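Local coordinates for protein reducing-end xylose-releasing exo-oligoxylanase Rex8A (Paenibacillus barcinonensis, PDB 6SUD) that hydrolyses xylooligosaccharides, linear or branched, from their reducing ends to release xylose, a step in the breakdown of xylan, at residues 320-326 / 351-355; 264-268 / 361-365; 32-36 / 78-84. The protein carries 1 engineered substitution. All blocks are in the same frame, centred on the assembly; numbering follows the deposited sequence.

Interaction 1: 320-326 / 351-355. Engineered in segment 320-326: Ala320 (natural residue Leu). With XYP (beta-D-xylopyranose), chain J.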
loop_
_atom_site.group_PDB
_atom_site.type_symbol
_atom_site.label_atom_id
_atom_site.label_comp_id
_atom_site.label_asym_id
_atom_site.label_seq_id
_atom_site.Cartn_x
_atom_site.Cartn_y
_atom_site.Cartn_z
ATOM N N ALA A 320 3.022 12.246 12.765
ATOM C CA ALA A 320 2.383 11.250 13.654
ATOM C C ALA A 320 3.097 9.909 13.485
ATOM O O ALA A 320 3.205 9.189 14.473
ATOM C CB ALA A 320 0.903 11.126 13.381
ATOM N N HIS A 321 3.578 9.589 12.280
ATOM C CA HIS A 321 4.181 8.268 11.964
ATOM C C HIS A 321 5.571 8.457 11.371
ATOM O O HIS A 321 5.772 8.180 10.196
ATOM C CB HIS A 321 3.252 7.456 11.042
ATOM C CG HIS A 321 1.894 7.273 11.627
ATOM N ND1 HIS A 321 1.685 6.547 12.795
ATOM C CD2 HIS A 321 0.692 7.762 11.251
ATOM C CE1 HIS A 321 0.402 6.601 13.104
ATOM N NE2 HIS A 321 -0.227 7.329 12.157
ATOM N N PRO A 322 6.585 8.879 12.162
ATOM C CA PRO A 322 7.910 9.164 11.601
ATOM C C PRO A 322 8.716 7.927 11.176
ATOM O O PRO A 322 9.552 8.044 10.281
ATOM C CB PRO A 322 8.601 9.913 12.752
ATOM C CG PRO A 322 7.982 9.300 13.982
ATOM C CD PRO A 322 6.519 9.139 13.611
ATOM N N VAL A 323 8.480 6.782 11.822
ATOM C CA VAL A 323 9.097 5.482 11.432
ATOM C C VAL A 323 8.521 5.073 10.067
ATOM O O VAL A 323 9.311 4.648 9.196
ATOM C CB VAL A 323 8.921 4.418 12.533
ATOM C CG1 VAL A 323 9.303 3.010 12.076
ATOM C CG2 VAL A 323 9.730 4.818 13.761
ATOM N N GLY A 324 7.214 5.241 9.860
ATOM C CA GLY A 324 6.554 5.035 8.555
ATOM C C GLY A 324 7.189 5.876 7.457
ATOM O O GLY A 324 7.536 5.334 6.375
ATOM N N LEU A 325 7.395 7.159 7.729
ATOM C CA LEU A 325 8.058 8.076 6.780
ATOM C C LEU A 325 9.487 7.585 6.495
ATOM O O LEU A 325 9.846 7.481 5.310
ATOM C CB LEU A 325 8.055 9.496 7.344
ATOM C CG LEU A 325 8.798 10.524 6.493
ATOM C CD1 LEU A 325 8.491 10.382 5.012
ATOM C CD2 LEU A 325 8.462 11.925 6.967
ATOM N N LEU A 326 10.291 7.283 7.524
ATOM C CA LEU A 326 11.669 6.754 7.309
ATOM C C LEU A 326 11.596 5.511 6.417
ATOM O O LEU A 326 12.404 5.405 5.490
ATOM C CB LEU A 326 12.348 6.405 8.636
ATOM C CG LEU A 326 13.674 5.662 8.465
ATOM C CD1 LEU A 326 14.679 6.539 7.728
ATOM C CD2 LEU A 326 14.218 5.184 9.793
ATOM N N THR A 351 16.927 0.787 12.508
ATOM C CA THR A 351 15.660 1.271 13.119
ATOM C C THR A 351 14.807 0.063 13.507
ATOM O O THR A 351 14.564 -0.796 12.667
ATOM C CB THR A 351 14.922 2.223 12.166
ATOM O OG1 THR A 351 15.760 3.351 11.904
ATOM C CG2 THR A 351 13.589 2.697 12.709
ATOM N N PRO A 352 14.345 -0.048 14.776
ATOM C CA PRO A 352 13.449 -1.125 15.181
ATOM C C PRO A 352 11.976 -0.796 14.892
ATOM O O PRO A 352 11.634 0.349 14.620
ATOM C CB PRO A 352 13.719 -1.219 16.688
ATOM C CG PRO A 352 13.954 0.224 17.092
ATOM C CD PRO A 352 14.653 0.853 15.902
ATOM N N LEU A 353 11.126 -1.816 14.951
ATOM C CA LEU A 353 9.654 -1.648 14.888
ATOM C C LEU A 353 9.226 -0.619 15.934
ATOM O O LEU A 353 9.816 -0.580 17.041
ATOM C CB LEU A 353 8.980 -2.989 15.159
ATOM C CG LEU A 353 8.994 -3.971 13.994
ATOM C CD1 LEU A 353 8.601 -5.360 14.475
ATOM C CD2 LEU A 353 8.082 -3.498 12.870
ATOM N N ARG A 354 8.202 0.164 15.623
ATOM C CA ARG A 354 7.592 1.061 16.626
ATOM C C ARG A 354 6.811 0.222 17.645
ATOM O O ARG A 354 6.275 -0.839 17.261
ATOM C CB ARG A 354 6.709 2.100 15.941
ATOM C CG ARG A 354 6.226 3.178 16.891
ATOM C CD ARG A 354 5.640 4.349 16.147
ATOM N NE ARG A 354 5.242 5.373 17.094
ATOM C CZ ARG A 354 4.582 6.480 16.782
ATOM N NH1 ARG A 354 4.232 6.725 15.529
ATOM N NH2 ARG A 354 4.270 7.343 17.734
ATOM N N GLN A 355 6.746 0.691 18.894
ATOM C CA GLN A 355 5.883 0.102 19.954
ATOM C C GLN A 355 4.876 1.137 20.467
ATOM O O GLN A 355 5.047 2.333 20.191
ATOM C CB GLN A 355 6.738 -0.451 21.096
ATOM C CG GLN A 355 7.730 -1.507 20.633
ATOM C CD GLN A 355 8.287 -2.328 21.768
ATOM O OE1 GLN A 355 7.694 -2.429 22.840
ATOM N NE2 GLN A 355 9.435 -2.939 21.531
HETATM O O1 XYP J . -2.804 7.236 11.705
HETATM C C1 XYP J . -2.879 6.758 10.356
HETATM C C2 XYP J . -4.040 5.770 10.275
HETATM C C3 XYP J . -4.089 5.226 8.874
HETATM C C4 XYP J . -4.313 6.356 7.895
HETATM C C5 XYP J . -3.255 7.437 8.071
HETATM O O2 XYP J . -3.925 4.657 11.185
HETATM O O3 XYP J . -5.147 4.272 8.775
HETATM O O4 XYP J . -4.273 5.777 6.586
HETATM O O5 XYP J . -3.149 7.845 9.446
#

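Interaction 2: 264-268 / 361-365. With XYP (beta-D-xylopyranose), chain K; XYP (beta-D-xylopyranose), chain J.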
loop_
_atom_site.group_PDB
_atom_site.type_symbol
_atom_site.label_atom_id
_atom_site.label_comp_id
_atom_site.label_asym_id
_atom_site.label_seq_id
_atom_site.Cartn_x
_atom_site.Cartn_y
_atom_site.Cartn_z
ATOM N N SER A 264 0.761 11.573 6.617
ATOM C CA SER A 264 0.701 10.083 6.678
ATOM C C SER A 264 0.369 9.399 5.339
ATOM O O SER A 264 1.127 8.508 4.959
ATOM C CB SER A 264 -0.283 9.672 7.725
ATOM O OG SER A 264 0.030 10.305 8.952
ATOM N N ASP A 265 -0.724 9.750 4.657
ATOM C CA ASP A 265 -1.111 9.049 3.397
ATOM C C ASP A 265 0.035 9.147 2.378
ATOM O O ASP A 265 0.446 8.095 1.799
ATOM C CB ASP A 265 -2.389 9.625 2.778
ATOM C CG ASP A 265 -3.682 9.030 3.302
ATOM O OD1 ASP A 265 -3.740 8.682 4.499
ATOM O OD2 ASP A 265 -4.633 8.945 2.505
ATOM N N ALA A 266 0.551 10.366 2.181
ATOM C CA ALA A 266 1.473 10.710 1.072
ATOM C C ALA A 266 2.822 10.001 1.228
ATOM O O ALA A 266 3.564 9.937 0.229
ATOM C CB ALA A 266 1.644 12.204 0.958
ATOM N N TYR A 267 3.156 9.479 2.410
ATOM C CA TYR A 267 4.441 8.761 2.614
ATOM C C TYR A 267 4.560 7.598 1.631
ATOM O O TYR A 267 5.682 7.329 1.139
ATOM C CB TYR A 267 4.556 8.209 4.035
ATOM C CG TYR A 267 4.481 9.245 5.117
ATOM C CD1 TYR A 267 4.558 10.599 4.827
ATOM C CD2 TYR A 267 4.406 8.863 6.445
ATOM C CE1 TYR A 267 4.509 11.554 5.824
ATOM C CE2 TYR A 267 4.350 9.807 7.454
ATOM C CZ TYR A 267 4.391 11.152 7.143
ATOM O OH TYR A 267 4.355 12.076 8.147
ATOM N N ARG A 268 3.432 6.958 1.311
ATOM C CA ARG A 268 3.414 5.700 0.520
ATOM C C ARG A 268 3.756 5.997 -0.943
ATOM O O ARG A 268 4.206 5.070 -1.612
ATOM C CB ARG A 268 2.068 4.993 0.671
ATOM C CG ARG A 268 1.757 4.633 2.120
ATOM C CD ARG A 268 0.327 4.154 2.223
ATOM N NE ARG A 268 -0.659 5.232 2.073
ATOM C CZ ARG A 268 -1.953 5.107 2.378
ATOM N NH1 ARG A 268 -2.425 3.942 2.778
ATOM N NH2 ARG A 268 -2.782 6.127 2.263
ATOM N N TYR A 361 0.400 1.993 11.850
ATOM C CA TYR A 361 0.702 2.531 10.498
ATOM C C TYR A 361 2.214 2.466 10.220
ATOM O O TYR A 361 2.671 2.010 9.146
ATOM C CB TYR A 361 0.142 3.943 10.356
ATOM C CG TYR A 361 0.210 4.459 8.944
ATOM C CD1 TYR A 361 -0.525 3.861 7.930
ATOM C CD2 TYR A 361 0.980 5.560 8.632
ATOM C CE1 TYR A 361 -0.462 4.334 6.631
ATOM C CE2 TYR A 361 1.054 6.046 7.339
ATOM C CZ TYR A 361 0.329 5.430 6.335
ATOM O OH TYR A 361 0.394 5.943 5.073
ATOM N N ASP A 362 3.014 2.899 11.180
ATOM C CA ASP A 362 4.493 2.852 11.055
ATOM C C ASP A 362 4.933 1.425 10.706
ATOM O O ASP A 362 5.788 1.247 9.841
ATOM C CB ASP A 362 5.162 3.280 12.362
ATOM C CG ASP A 362 4.874 4.716 12.753
ATOM O OD1 ASP A 362 3.868 4.946 13.437
ATOM O OD2 ASP A 362 5.660 5.601 12.359
ATOM N N ASN A 363 4.403 0.442 11.439
ATOM C CA ASN A 363 4.869 -0.968 11.384
ATOM C C ASN A 363 4.414 -1.628 10.074
ATOM O O ASN A 363 5.154 -2.492 9.564
ATOM C CB ASN A 363 4.409 -1.727 12.625
ATOM C CG ASN A 363 5.236 -1.349 13.836
ATOM O OD1 ASN A 363 6.154 -0.536 13.732
ATOM N ND2 ASN A 363 4.945 -1.952 14.975
ATOM N N CYS A 364 3.265 -1.236 9.528
ATOM C CA CYS A 364 2.825 -1.725 8.190
ATOM C C CYS A 364 3.845 -1.269 7.134
ATOM O O CYS A 364 4.391 -2.135 6.402
ATOM C CB CYS A 364 1.411 -1.264 7.853
ATOM S SG CYS A 364 0.131 -2.072 8.859
ATOM N N LEU A 365 4.133 0.036 7.089
ATOM C CA LEU A 365 5.066 0.630 6.094
ATOM C C LEU A 365 6.468 0.037 6.309
ATOM O O LEU A 365 7.121 -0.304 5.295
ATOM C CB LEU A 365 5.089 2.153 6.250
ATOM C CG LEU A 365 4.026 2.939 5.481
ATOM C CD1 LEU A 365 2.657 2.293 5.575
ATOM C CD2 LEU A 365 3.981 4.375 5.960
HETATM O O1 XYP K . -7.498 6.552 7.555
HETATM C C1 XYP K . -7.700 5.864 6.300
HETATM C C2 XYP K . -6.477 5.888 5.380
HETATM C C3 XYP K . -6.775 5.261 4.023
HETATM C C4 XYP K . -7.843 4.185 4.186
HETATM C C5 XYP K . -7.723 3.568 5.575
HETATM O O2 XYP K . -5.965 7.216 5.219
HETATM O O3 XYP K . -5.538 4.754 3.496
HETATM O O4 XYP K . -9.135 4.780 4.034
HETATM O O5 XYP K . -8.015 4.507 6.610
HETATM O O1 XYP J . -2.804 7.236 11.705
HETATM C C1 XYP J . -2.879 6.758 10.356
HETATM C C2 XYP J . -4.040 5.770 10.275
HETATM C C3 XYP J . -4.089 5.226 8.874
HETATM C C4 XYP J . -4.313 6.356 7.895
HETATM C C5 XYP J . -3.255 7.437 8.071
HETATM O O2 XYP J . -3.925 4.657 11.185
HETATM O O3 XYP J . -5.147 4.272 8.775
HETATM O O4 XYP J . -4.273 5.777 6.586
HETATM O O5 XYP J . -3.149 7.845 9.446
#

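Interaction 3: 32-36 / 78-84. With EDO (1,2-ethanediol), chain C; EDO (1,2-ethanediol), chain H.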
loop_
_atom_site.group_PDB
_atom_site.type_symbol
_atom_site.label_atom_id
_atom_site.label_comp_id
_atom_site.label_asym_id
_atom_site.label_seq_id
_atom_site.Cartn_x
_atom_site.Cartn_y
_atom_site.Cartn_z
ATOM N N LEU A 32 14.174 -10.488 8.524
ATOM C CA LEU A 32 12.846 -10.440 7.873
ATOM C C LEU A 32 11.916 -11.371 8.650
ATOM O O LEU A 32 10.814 -10.943 9.032
ATOM C CB LEU A 32 12.940 -10.857 6.403
ATOM C CG LEU A 32 11.578 -10.896 5.710
ATOM C CD1 LEU A 32 10.876 -9.551 5.833
ATOM C CD2 LEU A 32 11.687 -11.303 4.260
ATOM N N GLU A 33 12.379 -12.585 8.932
ATOM C CA GLU A 33 11.578 -13.573 9.687
ATOM C C GLU A 33 11.219 -12.997 11.059
ATOM O O GLU A 33 10.081 -13.200 11.469
ATOM C CB GLU A 33 12.325 -14.899 9.762
ATOM C CG GLU A 33 11.929 -15.747 10.951
ATOM C CD GLU A 33 10.499 -16.253 10.884
ATOM O OE1 GLU A 33 10.083 -16.989 11.795
ATOM O OE2 GLU A 33 9.797 -15.907 9.922
ATOM N N GLN A 34 12.157 -12.330 11.741
ATOM C CA GLN A 34 11.901 -11.790 13.099
ATOM C C GLN A 34 10.938 -10.605 13.018
ATOM O O GLN A 34 10.144 -10.418 13.972
ATOM C CB GLN A 34 13.171 -11.354 13.826
ATOM C CG GLN A 34 12.904 -11.121 15.306
ATOM C CD GLN A 34 12.061 -12.220 15.914
ATOM O OE1 GLN A 34 10.937 -11.991 16.351
ATOM N NE2 GLN A 34 12.579 -13.439 15.921
ATOM N N THR A 35 10.956 -9.841 11.923
ATOM C CA THR A 35 10.004 -8.710 11.800
ATOM C C THR A 35 8.595 -9.302 11.720
ATOM O O THR A 35 7.691 -8.836 12.445
ATOM C CB THR A 35 10.317 -7.814 10.599
ATOM O OG1 THR A 35 11.669 -7.374 10.715
ATOM C CG2 THR A 35 9.351 -6.652 10.506
ATOM N N TRP A 36 8.436 -10.328 10.887
ATOM C CA TRP A 36 7.162 -11.078 10.766
ATOM C C TRP A 36 6.690 -11.539 12.147
ATOM O O TRP A 36 5.548 -11.279 12.498
ATOM C CB TRP A 36 7.295 -12.278 9.823
ATOM C CG TRP A 36 6.103 -13.181 9.918
ATOM C CD1 TRP A 36 5.971 -14.244 10.765
ATOM C CD2 TRP A 36 4.829 -13.053 9.246
ATOM N NE1 TRP A 36 4.730 -14.802 10.647
ATOM C CE2 TRP A 36 4.002 -14.087 9.736
ATOM C CE3 TRP A 36 4.295 -12.169 8.301
ATOM C CZ2 TRP A 36 2.696 -14.279 9.292
ATOM C CZ3 TRP A 36 3.007 -12.367 7.855
ATOM C CH2 TRP A 36 2.220 -13.407 8.342
ATOM N N MET A 78 1.189 -8.953 3.181
ATOM C CA MET A 78 2.381 -9.401 3.944
ATOM C C MET A 78 2.360 -10.932 4.011
ATOM O O MET A 78 3.410 -11.548 3.741
ATOM C CB MET A 78 2.391 -8.830 5.358
ATOM C CG MET A 78 2.348 -7.312 5.420
ATOM S SD MET A 78 2.171 -6.791 7.150
ATOM C CE MET A 78 1.944 -5.025 6.970
ATOM N N ALA A 79 1.191 -11.514 4.298
ATOM C CA ALA A 79 1.028 -12.982 4.502
ATOM C C ALA A 79 1.448 -13.711 3.226
ATOM O O ALA A 79 2.185 -14.716 3.342
ATOM C CB ALA A 79 -0.353 -13.398 4.943
ATOM N N VAL A 80 0.989 -13.245 2.067
ATOM C CA VAL A 80 1.218 -13.999 0.804
ATOM C C VAL A 80 2.680 -13.805 0.389
ATOM O O VAL A 80 3.302 -14.807 0.011
ATOM C CB VAL A 80 0.182 -13.697 -0.302
ATOM C CG1 VAL A 80 0.219 -12.271 -0.836
ATOM C CG2 VAL A 80 0.329 -14.706 -1.417
ATOM N N GLN A 81 3.266 -12.614 0.592
ATOM C CA GLN A 81 4.710 -12.357 0.310
ATOM C C GLN A 81 5.592 -13.219 1.227
ATOM O O GLN A 81 6.668 -13.646 0.775
ATOM C CB GLN A 81 5.030 -10.869 0.458
ATOM C CG GLN A 81 4.367 -10.004 -0.604
ATOM C CD GLN A 81 4.928 -10.217 -1.987
ATOM O OE1 GLN A 81 6.032 -10.719 -2.162
ATOM N NE2 GLN A 81 4.174 -9.798 -2.994
ATOM N N MET A 82 5.124 -13.550 2.428
ATOM C CA MET A 82 5.909 -14.347 3.411
ATOM C C MET A 82 5.504 -15.827 3.349
ATOM O O MET A 82 6.047 -16.607 4.151
ATOM C CB MET A 82 5.702 -13.822 4.835
ATOM C CG MET A 82 6.301 -12.460 5.124
ATOM S SD MET A 82 8.114 -12.539 5.106
ATOM C CE MET A 82 8.414 -13.653 6.476
ATOM N N ASP A 83 4.637 -16.208 2.406
ATOM C CA ASP A 83 4.164 -17.606 2.216
ATOM C C ASP A 83 3.499 -18.084 3.518
ATOM O O ASP A 83 3.823 -19.217 4.006
ATOM C CB ASP A 83 5.316 -18.506 1.758
ATOM C CG ASP A 83 4.886 -19.879 1.278
ATOM O OD1 ASP A 83 3.689 -20.048 0.994
ATOM O OD2 ASP A 83 5.753 -20.774 1.186
ATOM N N LYS A 84 2.589 -17.275 4.059
ATOM C CA LYS A 84 1.922 -17.557 5.363
ATOM C C LYS A 84 0.420 -17.722 5.133
ATOM O O LYS A 84 -0.369 -16.813 5.450
ATOM C CB LYS A 84 2.265 -16.491 6.401
ATOM C CG LYS A 84 3.753 -16.364 6.676
ATOM C CD LYS A 84 4.298 -17.363 7.654
ATOM C CE LYS A 84 5.711 -17.046 8.099
ATOM N NZ LYS A 84 6.257 -18.097 8.990
HETATM C C1 EDO C . 2.946 -18.989 10.608
HETATM O O1 EDO C . 2.273 -19.109 11.852
HETATM C C2 EDO C . 3.523 -17.688 10.544
HETATM O O2 EDO C . 4.342 -17.466 11.672
HETATM C C1 EDO H . 1.086 -20.659 7.113
HETATM O O1 EDO H . 1.412 -20.129 8.392
HETATM C C2 EDO H . 2.256 -20.707 6.223
HETATM O O2 EDO H . 2.128 -21.563 5.100
#

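Interaction 1: 320-326 / 351-355
Arg354 NH1 is gripped by two acceptors, the backbone O of Ala320 and the carboxylate of Asp362. The bond to Ala320 O is 2.9 Å long and nearly straight (162°). It lies in the carbonyl plane and meets the edge of the guanidinium. Arg354 reaches this far because its chain is extended from CG to NE, with CG anti to the backbone N (chi1 -171°). It crosses His321 at about a right angle, and NH1 passes 3.7 Å from His321 ND1 without a bond; both nitrogens turn to Asp362 OD1. Pro322 CD lies 3.8 Å from Arg354 NH1. His321 NE2 makes a 2.6 Å hydrogen bond with O1 of the xylose in chain J. The CB of the engineered Ala320 lies over one face of the His321 ring, toward its rim. Leu326 CD2 meets Thr351 OG1 tip to tip at 3.2 Å, while that hydroxyl is hydrogen-bonded to the backbone O of Arg347. With a methionine in place of Arg354, Asp362 would probably lose its charge mate and Ala320 O its donor. Through their shared partner Asp362, Arg354 stands in a second shell behind His321, whose NE2 touches the anomeric hydroxyl, consistent with recognition of the reducing end.

Interaction 2: 264-268 / 361-365
The turn 264-268 runs beside the helical segment 361-365, with the CA atoms of Arg268 and Leu365 7.7 Å apart. Tyr361 makes the largest single share of the contact. Its CG is anti to the backbone N (chi1 -170°), which sends the ring across to the turn. There its hydroxyl donates a 2.7 Å hydrogen bond to Ser264 O, coming from above the carbonyl plane. The same OH lies over one face of the Arg268 guanidinium, 3.3 Å from NE, at too poor an angle for a bond. NE instead donates to Asp265 O at 3.1 Å, on an in-plane lone pair; that oxygen also takes the backbone N-H of Arg268. Arg268 NH2 forms a salt bridge with Asp265 OD2, and NH1 is bonded to Tyr74. At the guanidinium edge, NH1 donates a long hydrogen bond to O3 of the xylose in chain K, and NH2 a weak one. OD1 of Asp265, the inferred proton acceptor, accepts a 2.8 Å hydrogen bond from O2 of that sugar. The xylose in chain J sits over a face of the Tyr361 ring, with its C5 3.7 Å from Ser264 CB. Farther along the helix, Leu365 CD2 packs on Tyr267 CB at 4.3 Å. The turn leads into helix 268-280. Helix 359-373 packs on this turn; Leu325 of helix 322-331 touches Tyr267, and Glu70 of helix 69-81 touches Tyr361.

Interaction 3: 32-36 / 78-84
Lys84 lays its aliphatic chain over one face of the Trp36 indole. Its CB starts the contact, 3.6 Å from Trp36 CH2. CG comes next and lies 3.5 Å from Trp36 CZ2, near the rim of the ring. A bend at chi2 (-83°) turns the rest of the chain along the indole. CD comes up against an ethanediol of chain C, probably from the crystallisation liquor, at an approach too short to be trusted. CE then sits over the five-membered ring, 3.8 Å from its centroid, in a CH-pi contact. NZ ends 4.5 Å from that centroid, an off-centre cation-pi contact. Glu33 OE2 is near NZ but too far for a salt bridge; its OE1 is bonded to Asn37. The indole NE1 donates a 2.9 Å hydrogen bond to O2 of that ethanediol. Met82, bent at chi2 and chi3, brings its CG to 3.8 Å from Trp36 CE3 and its SD to 3.9 Å from Leu32 CD2. Trp36 CZ3 reaches the backbone of Ala79. A Schellman motif with positive phi at Asp83 ends helix 69-81 and leads to Lys84, the N-cap of helix 85-99. The contact joins helix 25-41 to this corner. Phe367 of helix 359-373 packs on Met78, Met82 and Thr35.

In the fold
Interactions 1 and 2, centred 9 Å apart, share the xylose of chain J. Asp362 of 361-365 joins them: its OD1 lies 2.8 Å from both Arg354 NH1 and His321 ND1. The His321 side chain is about 8 Å from those of Asp265, the inferred proton acceptor held by interaction 2, and of Glu70, the inferred proton donor. Interaction 3 is remote, its centre 19 and 18 Å from those of interactions 1 and 2, yet it packs against both. Met78 CE lies 3.6 Å from Cys364 CA, and Leu353 CD1 is 4.1 Å from Thr35 O. Helix 69-81 carries both Glu70 and Met78, so it connects interaction 3 with the catalytic cleft of the family 8 (alpha/alpha)6 barrel.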